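Local coordinates for protein NAD-dependent dehydrogenase (Rhizobium meliloti, PDB 4Z0P) that probably reduces glyoxylate and hydroxypyruvate with NADPH as hydride donor, as a member of the D-isomer-specific 2-hydroxyacid dehydrogenase family, at residues A[48-53]-A[299-304]; A[78-81]-A[85-88]; A[209-214]-A[228-233]; A[219-222]-A[226-229]. One frame throughout, in Å; residues are numbered along the deposited sequence.

Interaction 1: residues A[48-53]-A[299-304]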
loop_
_atom_site.group_PDB
_atom_site.type_symbol
_atom_site.label_atom_id
_atom_site.label_comp_id
_atom_site.label_asym_id
_atom_site.label_seq_id
_atom_site.Cartn_x
_atom_site.Cartn_y
_atom_site.Cartn_z
ATOM N N ILE A 48 34.771 -28.090 6.970
ATOM C CA ILE A 48 33.919 -27.001 7.405
ATOM C C ILE A 48 32.470 -27.487 7.421
ATOM O O ILE A 48 32.004 -28.102 6.459
ATOM C CB ILE A 48 34.075 -25.774 6.476
ATOM C CG1 ILE A 48 35.513 -25.242 6.573
ATOM C CG2 ILE A 48 33.043 -24.700 6.834
ATOM C CD1 ILE A 48 35.815 -24.143 5.588
ATOM N N ASP A 49 31.772 -27.186 8.513
ATOM C CA ASP A 49 30.459 -27.772 8.792
ATOM C C ASP A 49 29.265 -27.000 8.227
ATOM O O ASP A 49 28.198 -27.594 8.023
ATOM C CB ASP A 49 30.243 -27.906 10.291
ATOM C CG ASP A 49 31.148 -28.929 10.960
ATOM O OD1 ASP A 49 31.937 -29.638 10.308
ATOM O OD2 ASP A 49 31.055 -28.971 12.189
ATOM N N TYR A 50 29.400 -25.684 8.012
ATOM C CA TYR A 50 28.244 -24.834 7.736
ATOM C C TYR A 50 28.521 -23.882 6.578
ATOM O O TYR A 50 29.626 -23.340 6.464
ATOM C CB TYR A 50 27.911 -23.981 8.967
ATOM C CG TYR A 50 27.809 -24.764 10.241
ATOM C CD1 TYR A 50 26.881 -25.784 10.368
ATOM C CD2 TYR A 50 28.640 -24.489 11.341
ATOM C CE1 TYR A 50 26.783 -26.522 11.536
ATOM C CE2 TYR A 50 28.541 -25.228 12.515
ATOM C CZ TYR A 50 27.611 -26.251 12.603
ATOM O OH TYR A 50 27.490 -27.014 13.759
ATOM N N ALA A 51 27.515 -23.706 5.719
ATOM C CA ALA A 51 27.560 -22.733 4.614
ATOM C C ALA A 51 26.212 -22.058 4.498
ATOM O O ALA A 51 25.178 -22.707 4.724
ATOM C CB ALA A 51 27.899 -23.423 3.327
ATOM N N VAL A 52 26.239 -20.755 4.217
ATOM C CA VAL A 52 25.053 -19.937 3.969
ATOM C C VAL A 52 25.153 -19.449 2.540
ATOM O O VAL A 52 26.140 -18.793 2.183
ATOM C CB VAL A 52 24.962 -18.709 4.918
ATOM C CG1 VAL A 52 23.542 -18.125 4.843
ATOM C CG2 VAL A 52 25.331 -19.078 6.331
ATOM N N VAL A 53 24.199 -19.855 1.694
ATOM C CA VAL A 53 24.407 -19.795 0.236
ATOM C C VAL A 53 23.214 -19.171 -0.484
ATOM O O VAL A 53 22.056 -19.386 -0.108
ATOM C CB VAL A 53 24.741 -21.176 -0.353
ATOM C CG1 VAL A 53 25.996 -21.747 0.323
ATOM C CG2 VAL A 53 23.560 -22.152 -0.284
ATOM N N HIS A 299 21.438 -19.101 15.390
ATOM C CA HIS A 299 20.451 -19.759 16.267
ATOM C C HIS A 299 20.310 -21.232 15.900
ATOM O O HIS A 299 20.333 -22.096 16.781
ATOM C CB HIS A 299 19.102 -19.021 16.204
ATOM C CG HIS A 299 18.024 -19.633 17.053
ATOM N ND1 HIS A 299 18.110 -19.711 18.427
ATOM C CD2 HIS A 299 16.831 -20.184 16.720
ATOM C CE1 HIS A 299 17.024 -20.294 18.904
ATOM N NE2 HIS A 299 16.233 -20.595 17.889
ATOM N N GLN A 300 20.226 -21.522 14.601
ATOM C CA GLN A 300 20.108 -22.909 14.130
ATOM C C GLN A 300 21.367 -23.725 14.387
ATOM O O GLN A 300 21.269 -24.894 14.777
ATOM C CB GLN A 300 19.719 -22.966 12.647
ATOM C CG GLN A 300 18.321 -22.423 12.378
ATOM C CD GLN A 300 17.228 -23.073 13.246
ATOM O OE1 GLN A 300 17.177 -24.292 13.383
ATOM N NE2 GLN A 300 16.357 -22.255 13.840
ATOM N N ILE A 301 22.536 -23.120 14.176
ATOM C CA ILE A 301 23.804 -23.775 14.534
ATOM C C ILE A 301 23.788 -24.143 16.032
ATOM O O ILE A 301 24.154 -25.261 16.397
ATOM C CB ILE A 301 25.037 -22.904 14.205
ATOM C CG1 ILE A 301 25.257 -22.854 12.693
ATOM C CG2 ILE A 301 26.294 -23.467 14.873
ATOM C CD1 ILE A 301 26.259 -21.821 12.205
ATOM N N ALA A 302 23.357 -23.220 16.892
ATOM C CA ALA A 302 23.366 -23.482 18.333
ATOM C C ALA A 302 22.421 -24.627 18.685
ATOM O O ALA A 302 22.749 -25.496 19.509
ATOM C CB ALA A 302 23.015 -22.226 19.122
ATOM N N ARG A 303 21.252 -24.646 18.060
ATOM C CA ARG A 303 20.324 -25.762 18.240
ATOM C C ARG A 303 20.965 -27.087 17.804
ATOM O O ARG A 303 20.923 -28.072 18.533
ATOM C CB ARG A 303 19.023 -25.530 17.465
ATOM C CG ARG A 303 18.123 -24.439 18.035
ATOM C CD ARG A 303 16.880 -24.260 17.166
ATOM N NE ARG A 303 16.040 -25.457 17.177
ATOM C CZ ARG A 303 15.151 -25.766 18.121
ATOM N NH1 ARG A 303 14.940 -24.965 19.168
ATOM N NH2 ARG A 303 14.462 -26.897 18.023
ATOM N N PHE A 304 21.554 -27.089 16.615
ATOM C CA PHE A 304 22.178 -28.278 16.034
ATOM C C PHE A 304 23.229 -28.857 16.960
ATOM O O PHE A 304 23.215 -30.059 17.270
ATOM C CB PHE A 304 22.816 -27.916 14.688
ATOM C CG PHE A 304 23.353 -29.093 13.925
ATOM C CD1 PHE A 304 22.490 -30.061 13.413
ATOM C CD2 PHE A 304 24.721 -29.237 13.704
ATOM C CE1 PHE A 304 22.981 -31.153 12.702
ATOM C CE2 PHE A 304 25.222 -30.332 12.989
ATOM C CZ PHE A 304 24.349 -31.287 12.487
#

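Interaction 2: residues A[78-81]-A[85-88]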
loop_
_atom_site.group_PDB
_atom_site.type_symbol
_atom_site.label_atom_id
_atom_site.label_comp_id
_atom_site.label_asym_id
_atom_site.label_seq_id
_atom_site.Cartn_x
_atom_site.Cartn_y
_atom_site.Cartn_z
ATOM N N ASP A 78 14.565 -23.611 -4.626
ATOM C CA ASP A 78 14.534 -24.285 -5.933
ATOM C C ASP A 78 15.884 -24.251 -6.654
ATOM O O ASP A 78 16.267 -25.213 -7.296
ATOM C CB ASP A 78 13.433 -23.751 -6.825
ATOM C CG ASP A 78 13.512 -22.243 -7.012
ATOM O OD1 ASP A 78 13.383 -21.504 -6.000
ATOM O OD2 ASP A 78 13.704 -21.816 -8.168
ATOM N N HIS A 79 16.638 -23.168 -6.528
ATOM C CA HIS A 79 17.996 -23.142 -7.071
ATOM C C HIS A 79 19.018 -23.969 -6.303
ATOM O O HIS A 79 19.757 -24.752 -6.901
ATOM C CB HIS A 79 18.480 -21.692 -7.287
ATOM C CG HIS A 79 19.874 -21.620 -7.802
ATOM N ND1 HIS A 79 20.192 -21.888 -9.119
ATOM C CD2 HIS A 79 21.047 -21.409 -7.166
ATOM C CE1 HIS A 79 21.499 -21.802 -9.273
ATOM N NE2 HIS A 79 22.043 -21.524 -8.103
ATOM N N VAL A 80 19.076 -23.858 -4.953
ATOM C CA VAL A 80 20.103 -24.583 -4.209
ATOM C C VAL A 80 19.927 -26.093 -4.362
ATOM O O VAL A 80 20.890 -26.811 -4.372
ATOM C CB VAL A 80 20.207 -24.189 -2.694
ATOM C CG1 VAL A 80 19.016 -24.601 -1.907
ATOM C CG2 VAL A 80 21.438 -24.787 -2.037
ATOM N N LEU A 81 18.666 -26.520 -4.530
ATOM C CA LEU A 81 18.413 -27.965 -4.738
ATOM C C LEU A 81 19.028 -28.502 -6.006
ATOM O O LEU A 81 19.242 -29.701 -6.105
ATOM C CB LEU A 81 16.904 -28.271 -4.727
ATOM C CG LEU A 81 16.226 -28.131 -3.353
ATOM C CD1 LEU A 81 14.718 -28.236 -3.521
ATOM C CD2 LEU A 81 16.696 -29.219 -2.390
ATOM N N GLY A 85 26.370 -31.697 -6.401
ATOM C CA GLY A 85 26.936 -32.232 -5.191
ATOM C C GLY A 85 26.264 -31.757 -3.912
ATOM O O GLY A 85 26.821 -31.947 -2.842
ATOM N N LEU A 86 25.054 -31.206 -3.991
ATOM C CA LEU A 86 24.332 -30.792 -2.766
ATOM C C LEU A 86 24.343 -31.953 -1.783
ATOM O O LEU A 86 23.928 -33.058 -2.109
ATOM C CB LEU A 86 22.901 -30.317 -3.065
ATOM C CG LEU A 86 22.079 -29.892 -1.819
ATOM C CD1 LEU A 86 22.452 -28.532 -1.301
ATOM C CD2 LEU A 86 20.597 -29.924 -2.156
ATOM N N PRO A 87 24.887 -31.728 -0.571
ATOM C CA PRO A 87 25.070 -32.871 0.318
ATOM C C PRO A 87 23.787 -33.389 0.915
ATOM O O PRO A 87 22.813 -32.655 1.058
ATOM C CB PRO A 87 26.020 -32.331 1.408
ATOM C CG PRO A 87 25.762 -30.880 1.407
ATOM C CD PRO A 87 25.561 -30.530 -0.040
ATOM N N ASP A 88 23.810 -34.671 1.267
ATOM C CA ASP A 88 22.683 -35.363 1.872
ATOM C C ASP A 88 22.626 -35.056 3.376
ATOM O O ASP A 88 22.800 -35.933 4.219
ATOM C CB ASP A 88 22.844 -36.872 1.574
ATOM C CG ASP A 88 21.660 -37.714 2.002
ATOM O OD1 ASP A 88 20.546 -37.193 2.125
ATOM O OD2 ASP A 88 21.853 -38.930 2.204
#

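Interaction 3: residues A[209-214]-A[228-233]. With NDP (NADPH dihydro-nicotinamide-adenine-dinucleotide phosphate), chain H.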
loop_
_atom_site.group_PDB
_atom_site.type_symbol
_atom_site.label_atom_id
_atom_site.label_comp_id
_atom_site.label_asym_id
_atom_site.label_seq_id
_atom_site.Cartn_x
_atom_site.Cartn_y
_atom_site.Cartn_z
ATOM N N GLY A 209 4.817 -23.595 -14.514
ATOM C CA GLY A 209 3.838 -23.196 -15.519
ATOM C C GLY A 209 2.369 -23.208 -15.110
ATOM O O GLY A 209 1.492 -23.240 -15.973
ATOM N N ILE A 210 2.095 -23.130 -13.808
ATOM C CA ILE A 210 0.742 -23.170 -13.285
ATOM C C ILE A 210 -0.057 -21.906 -13.671
ATOM O O ILE A 210 -1.260 -21.974 -13.918
ATOM C CB ILE A 210 0.733 -23.412 -11.740
ATOM C CG1 ILE A 210 -0.666 -23.774 -11.227
ATOM C CG2 ILE A 210 1.260 -22.246 -10.968
ATOM C CD1 ILE A 210 -0.660 -24.282 -9.797
ATOM N N PHE A 211 0.620 -20.776 -13.764
ATOM C CA PHE A 211 -0.071 -19.517 -14.089
ATOM C C PHE A 211 -0.032 -19.354 -15.607
ATOM O O PHE A 211 0.916 -18.798 -16.166
ATOM C CB PHE A 211 0.567 -18.327 -13.392
ATOM C CG PHE A 211 0.670 -18.467 -11.882
ATOM C CD1 PHE A 211 -0.469 -18.568 -11.093
ATOM C CD2 PHE A 211 1.907 -18.441 -11.255
ATOM C CE1 PHE A 211 -0.382 -18.651 -9.701
ATOM C CE2 PHE A 211 2.004 -18.514 -9.869
ATOM C CZ PHE A 211 0.860 -18.622 -9.082
ATOM N N ASN A 212 -1.067 -19.864 -16.255
ATOM C CA ASN A 212 -1.169 -19.912 -17.722
ATOM C C ASN A 212 -2.534 -19.386 -18.187
ATOM O O ASN A 212 -3.372 -18.987 -17.370
ATOM C CB ASN A 212 -0.926 -21.335 -18.232
ATOM C CG ASN A 212 -1.873 -22.325 -17.632
ATOM O OD1 ASN A 212 -3.042 -22.031 -17.433
ATOM N ND2 ASN A 212 -1.366 -23.494 -17.291
ATOM N N ALA A 213 -2.719 -19.302 -19.503
ATOM C CA ALA A 213 -3.909 -18.669 -20.065
ATOM C C ALA A 213 -5.195 -19.333 -19.591
ATOM O O ALA A 213 -6.167 -18.638 -19.303
ATOM C CB ALA A 213 -3.852 -18.650 -21.589
ATOM N N ALA A 214 -5.198 -20.661 -19.496
ATOM C CA ALA A 214 -6.388 -21.369 -19.001
ATOM C C ALA A 214 -6.755 -20.945 -17.585
ATOM O O ALA A 214 -7.928 -20.797 -17.273
ATOM C CB ALA A 214 -6.207 -22.875 -19.057
ATOM N N PRO A 228 -9.681 -9.373 -14.291
ATOM C CA PRO A 228 -8.784 -9.660 -13.173
ATOM C C PRO A 228 -7.359 -9.120 -13.374
ATOM O O PRO A 228 -6.950 -8.793 -14.491
ATOM C CB PRO A 228 -8.777 -11.199 -13.156
ATOM C CG PRO A 228 -8.945 -11.570 -14.605
ATOM C CD PRO A 228 -9.904 -10.561 -15.131
ATOM N N VAL A 229 -6.613 -9.084 -12.274
ATOM C CA VAL A 229 -5.197 -8.742 -12.209
ATOM C C VAL A 229 -4.378 -9.918 -11.695
ATOM O O VAL A 229 -4.830 -10.667 -10.827
ATOM C CB VAL A 229 -5.023 -7.533 -11.255
ATOM C CG1 VAL A 229 -3.571 -7.196 -10.983
ATOM C CG2 VAL A 229 -5.730 -6.338 -11.883
ATOM N N PHE A 230 -3.167 -10.069 -12.227
ATOM C CA PHE A 230 -2.235 -11.115 -11.808
ATOM C C PHE A 230 -1.009 -10.506 -11.149
ATOM O O PHE A 230 -0.315 -9.667 -11.745
ATOM C CB PHE A 230 -1.783 -11.941 -13.008
ATOM C CG PHE A 230 -0.772 -13.004 -12.676
ATOM C CD1 PHE A 230 -1.006 -13.920 -11.647
ATOM C CD2 PHE A 230 0.398 -13.126 -13.399
ATOM C CE1 PHE A 230 -0.087 -14.929 -11.355
ATOM C CE2 PHE A 230 1.322 -14.133 -13.109
ATOM C CZ PHE A 230 1.080 -15.037 -12.087
ATOM N N ILE A 231 -0.714 -10.974 -9.939
ATOM C CA ILE A 231 0.403 -10.454 -9.143
ATOM C C ILE A 231 1.243 -11.644 -8.723
ATOM O O ILE A 231 0.722 -12.579 -8.074
ATOM C CB ILE A 231 -0.131 -9.733 -7.899
ATOM C CG1 ILE A 231 -0.925 -8.486 -8.303
ATOM C CG2 ILE A 231 0.991 -9.408 -6.899
ATOM C CD1 ILE A 231 -1.857 -8.034 -7.203
ATOM N N ASN A 232 2.504 -11.686 -9.152
ATOM C CA ASN A 232 3.364 -12.816 -8.779
ATOM C C ASN A 232 4.662 -12.404 -8.125
ATOM O O ASN A 232 5.441 -11.638 -8.699
ATOM C CB ASN A 232 3.677 -13.709 -9.982
ATOM C CG ASN A 232 4.323 -15.050 -9.590
ATOM O OD1 ASN A 232 4.281 -15.489 -8.435
ATOM N ND2 ASN A 232 4.889 -15.713 -10.568
ATOM N N ALA A 233 4.889 -12.905 -6.919
ATOM C CA ALA A 233 6.177 -12.747 -6.242
ATOM C C ALA A 233 6.713 -14.058 -5.703
ATOM O O ALA A 233 7.581 -14.054 -4.809
ATOM C CB ALA A 233 6.084 -11.717 -5.121
HETATM P PA NDP H . 5.981 -21.940 2.576
HETATM O O1A NDP H . 6.659 -23.288 2.392
HETATM O O2A NDP H . 5.746 -21.472 3.974
HETATM O O5B NDP H . 4.588 -22.040 1.830
HETATM C C5B NDP H . 4.409 -22.641 0.565
HETATM C C4B NDP H . 2.931 -22.764 0.311
HETATM O O4B NDP H . 2.774 -23.213 -1.033
HETATM C C3B NDP H . 2.226 -23.788 1.198
HETATM O O3B NDP H . 0.930 -23.281 1.497
HETATM C C2B NDP H . 2.132 -25.007 0.306
HETATM O O2B NDP H . 1.048 -25.871 0.585
HETATM C C1B NDP H . 1.909 -24.335 -1.024
HETATM N N9A NDP H . 2.215 -25.270 -2.119
HETATM C C8A NDP H . 3.394 -25.802 -2.500
HETATM N N7A NDP H . 3.300 -26.610 -3.533
HETATM C C5A NDP H . 1.969 -26.598 -3.838
HETATM C C6A NDP H . 1.202 -27.262 -4.817
HETATM N N6A NDP H . 1.750 -28.096 -5.731
HETATM N N1A NDP H . -0.140 -27.033 -4.853
HETATM C C2A NDP H . -0.679 -26.204 -3.947
HETATM N N3A NDP H . -0.057 -25.532 -2.973
HETATM C C4A NDP H . 1.281 -25.767 -2.980
HETATM O O3 NDP H . 6.876 -20.922 1.697
HETATM P PN NDP H . 6.933 -19.329 2.001
HETATM O O1N NDP H . 5.555 -18.785 2.170
HETATM O O2N NDP H . 7.957 -19.039 3.039
HETATM O O5D NDP H . 7.596 -18.872 0.627
HETATM C C5D NDP H . 6.888 -19.068 -0.580
HETATM C C4D NDP H . 7.780 -18.780 -1.779
HETATM O O4D NDP H . 7.940 -17.370 -1.955
HETATM C C3D NDP H . 9.218 -19.274 -1.697
HETATM O O3D NDP H . 9.294 -20.680 -2.004
HETATM C C2D NDP H . 9.981 -18.430 -2.699
HETATM O O2D NDP H . 9.993 -19.067 -3.990
HETATM C C1D NDP H . 9.086 -17.166 -2.766
HETATM N N1N NDP H . 9.779 -15.956 -2.317
HETATM C C2N NDP H . 10.006 -14.898 -3.189
HETATM C C3N NDP H . 10.631 -13.756 -2.786
HETATM C C7N NDP H . 10.755 -12.540 -3.655
HETATM O O7N NDP H . 11.570 -11.661 -3.312
HETATM N N7N NDP H . 10.034 -12.434 -4.750
HETATM C C4N NDP H . 11.140 -13.661 -1.396
HETATM C C5N NDP H . 10.872 -14.843 -0.541
HETATM C C6N NDP H . 10.212 -15.897 -0.984
HETATM P P2B NDP H . 1.062 -26.835 1.875
HETATM O O1X NDP H . 0.855 -25.893 3.033
HETATM O O2X NDP H . -0.137 -27.726 1.607
HETATM O O3X NDP H . 2.369 -27.536 1.881
#

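Interaction 4: residues A[219-222]-A[226-229]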
loop_
_atom_site.group_PDB
_atom_site.type_symbol
_atom_site.label_atom_id
_atom_site.label_comp_id
_atom_site.label_asym_id
_atom_site.label_seq_id
_atom_site.Cartn_x
_atom_site.Cartn_y
_atom_site.Cartn_z
ATOM N N LEU A 219 -10.389 -16.723 -13.788
ATOM C CA LEU A 219 -10.504 -15.643 -12.799
ATOM C C LEU A 219 -11.789 -14.862 -12.983
ATOM O O LEU A 219 -12.384 -14.854 -14.061
ATOM C CB LEU A 219 -9.279 -14.734 -12.876
ATOM C CG LEU A 219 -7.966 -15.389 -12.426
ATOM C CD1 LEU A 219 -6.748 -14.508 -12.741
ATOM C CD2 LEU A 219 -7.994 -15.670 -10.930
ATOM N N SER A 220 -12.244 -14.235 -11.910
ATOM C CA SER A 220 -13.486 -13.485 -11.956
ATOM C C SER A 220 -13.457 -12.306 -12.916
ATOM O O SER A 220 -12.479 -11.544 -12.960
ATOM C CB SER A 220 -13.852 -12.964 -10.566
ATOM O OG SER A 220 -15.167 -12.422 -10.626
ATOM N N ARG A 221 -14.557 -12.145 -13.652
ATOM C CA ARG A 221 -14.812 -10.904 -14.418
ATOM C C ARG A 221 -15.910 -10.074 -13.787
ATOM O O ARG A 221 -16.341 -9.099 -14.383
ATOM C CB ARG A 221 -15.167 -11.241 -15.848
ATOM C CG ARG A 221 -14.238 -12.336 -16.368
ATOM C CD ARG A 221 -14.029 -12.296 -17.846
ATOM N NE ARG A 221 -13.324 -11.078 -18.209
ATOM C CZ ARG A 221 -12.002 -10.908 -18.261
ATOM N NH1 ARG A 221 -11.564 -9.722 -18.658
ATOM N NH2 ARG A 221 -11.118 -11.883 -17.968
ATOM N N ASN A 222 -16.335 -10.456 -12.584
ATOM C CA ASN A 222 -17.460 -9.836 -11.891
ATOM C C ASN A 222 -17.063 -8.722 -10.937
ATOM O O ASN A 222 -17.935 -8.134 -10.298
ATOM C CB ASN A 222 -18.251 -10.911 -11.128
ATOM C CG ASN A 222 -18.909 -11.903 -12.064
ATOM O OD1 ASN A 222 -19.396 -11.521 -13.117
ATOM N ND2 ASN A 222 -18.900 -13.177 -11.705
ATOM N N GLY A 226 -14.112 -5.335 -14.007
ATOM C CA GLY A 226 -14.547 -6.226 -15.086
ATOM C C GLY A 226 -13.497 -7.148 -15.670
ATOM O O GLY A 226 -13.757 -7.823 -16.656
ATOM N N ALA A 227 -12.312 -7.174 -15.074
ATOM C CA ALA A 227 -11.205 -7.973 -15.563
ATOM C C ALA A 227 -10.235 -8.180 -14.400
ATOM O O ALA A 227 -10.009 -7.268 -13.623
ATOM C CB ALA A 227 -10.483 -7.267 -16.708
ATOM N N PRO A 228 -9.681 -9.373 -14.291
ATOM C CA PRO A 228 -8.784 -9.660 -13.173
ATOM C C PRO A 228 -7.359 -9.120 -13.374
ATOM O O PRO A 228 -6.950 -8.793 -14.491
ATOM C CB PRO A 228 -8.777 -11.199 -13.156
ATOM C CG PRO A 228 -8.945 -11.570 -14.605
ATOM C CD PRO A 228 -9.904 -10.561 -15.131
ATOM N N VAL A 229 -6.613 -9.084 -12.274
ATOM C CA VAL A 229 -5.197 -8.742 -12.209
ATOM C C VAL A 229 -4.378 -9.918 -11.695
ATOM O O VAL A 229 -4.830 -10.667 -10.827
ATOM C CB VAL A 229 -5.023 -7.533 -11.255
ATOM C CG1 VAL A 229 -3.571 -7.196 -10.983
ATOM C CG2 VAL A 229 -5.730 -6.338 -11.883
#

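Interaction 1: residues A[48-53]-A[299-304]
Tyr-50 and Ile-301 meet where helix 290-305, far along the chain, lies against the five-stranded parallel sheet of the N-terminal domain, an alpha/beta arrangement in which a helix covers the face of a sheet. The ring of Tyr-50 leaves strand 50-54 with CG anti to the carbonyl carbon (chi1 -50°), a setting that directs the ring toward the helix. Ile-301 lies flat over that ring. Its CG1 sits 3.8 Å from the centroid of the Tyr-50 ring and only 3° off the normal, a CH-pi contact over the centre of the face. The rest of the isoleucine spreads the cover along the ring: CD1 reaches back to Tyr-50 CD2 at 3.7 Å, while the CG2 branch lies beside Tyr-50 CE2, also at 3.7 Å. On the other face the ring is backed by its own neighbour, Asp-49, whose CB stands over the centre, and the aromatic group is thereby clamped from both sides. The hydroxyl is hydrogen-bonded to Glu-305, one residue beyond the helical segment, which fixes the far end of the ring. A leucine in place of Tyr-50 would probably leave Glu-305 without its hydroxyl partner and Ile-301 without a flat surface to cover. Strands 8-12 and 69-72 flank the contact, Val-8 touching Ile-301 and Val-69 touching both aromatic residues. Phe-304, one helical turn after Ile-301, approaches from the rim instead: its CD2 lies near the plane of the tyrosine ring, 3.6 Å from Tyr-50 OH.

Interaction 2: residues A[78-81]-A[85-88]
Leu-86 packs against both Val-80 and Leu-81, and its side chain can be followed outward atom by atom. CB points at the segment 78-81 but makes no close approach itself; its part is to carry the chain across, with CG anti to the backbone N (chi1 179°). CG comes within 4.2 Å of Val-80 O, the first point at which the leucine meets the facing backbone. There the chain forks, and both methyls touch that same oxygen. The CD1 branch also lies 3.9 Å from Val-80 CG2, the two side chains crossing at about a right angle. This valine methyl stands anti to its own backbone N, while its sister CG1 takes the hindered place between N and the carbonyl carbon. The contact belongs to the long connection between strands 69-72 and 91-92, the last two of the N-terminal parallel sheet, and it folds that connection back on itself, with the Val-80 side chain about 9 Å from the bound oxalate. Leu-91 of the second strand touches both Val-80 and Leu-81, and Phe-61 packs against Leu-86. Asp-78 forms a salt bridge with Arg-235, a residue of the oxalate pocket. The CD2 branch of Leu-86, 3.8 Å from Val-80 O, goes on to Leu-81 CA at 3.9 Å. This same CD2 meets Leu-81 CD2 at 4.0 Å, a methyl-to-methyl contact made although Leu-81 starts out pointing away from segment 85-88.

Interaction 3: residues A[209-214]-A[228-233]
Phe-211 lays one face of its ring over the end of Phe-230, with its CG 3.5 Å from Phe-230 CZ. The rings meet obliquely, their planes at 52° and their centroids 4.9 Å apart. Phe-230 reaches up from strand 229-232 with CG anti to the backbone N (chi1 177°), which lifts CE1 and CZ against the face of Phe-211, toward its rim. Ile-210 covers the opposite face with CG2. CE2 of Phe-211 lies 4.0 Å from Asn-232 OD1. That amide is held by partners beyond the contact, ND2 bonding Gln-239 and OD1 accepting from the N of Gly-234, so its rotation is fixed. An alanine in place of Phe-211 would probably open a gap above Phe-230 and leave one side of the Asn-232 amide without its aromatic neighbour. Just past the strand, Ala-233 O accepts a hydrogen bond of 2.9 Å from N7N of the NADPH carboxamide. The contact joins elements of the beta-alpha-beta unit formed by strand 196-199, helix 213-216 and strand 229-232, and a cofactor bond just beyond the C-terminal end of a parallel strand is characteristic of the Rossmann dinucleotide-binding fold.

Interaction 4: residues A[219-222]-A[226-229]
Backbones 219-222 and 226-229 double back on each other, closest at Arg-221 and Gly-226, whose CA atoms lie 4.7 Å apart, and a CA-H...O contact of 3.5 Å joins Gly-226 CA to Arg-221 O. They belong to the connection from helix 213-216 to strand 229-232 in the Rossmann fold of the cofactor domain. An ST turn shapes the first arm, the OG of Ser-220 accepting a hydrogen bond from the N of Asn-222. Gly-226 takes a positive phi of 72° on the returning arm. Pro-228 is the hub of the side-chain packing. Its CB rests 3.6 Å from Leu-219 CB, while CD comes within 3.5 Å of Ser-220 O, and the buried pyrrolidine ring packs against both the leucine and the carbonyl of Ser-220. Leu-219 adds its CD1 branch alongside the same proline and reaches on to Leu-197 of the neighbouring strand 196-199. Arg-221 also reaches the proline, at CD. Its chain bends at chi3 (66°) and folds the guanidinium back over the second arm, with one face of the flat group turned to Ala-227 CA and Pro-228 CD. The guanidinium N-H groups find acceptors outside the contact: NH1 bonds the carbonyl of Gly-251 and NH2 that of Val-252, both just past helix 241-250. These two bonds hold the group in place above the arm and tie the connection to the next part of the fold. Within the contact, NH1 of Arg-221 lies 3.3 Å from Ala-227 CB, and NH2 lies 3.4 Å from Pro-228 CD.

How the interactions relate
From the N terminus, interaction 1 opens first, at strand 50-54, and closes last, when helix 290-305 returns to the N-terminal sheet; all the other contacts are nested inside this loop of 245 residues. Interaction 2 closes a short loop before strand 91-92 and touches interaction 1, Val-53 CG2 meeting Val-80 CG2 at 3.8 Å. The chain then passes into the cofactor domain, where interaction 3 closes the loop 209-233 within the crossover from strand 196-199 to strand 229-232. Interaction 4 closes a tighter turn inside it, sharing Pro-228 and Val-229. Interactions 1 and 4 lie on opposite sides of the chain's centre, about 46 Å apart between centres, one in each domain.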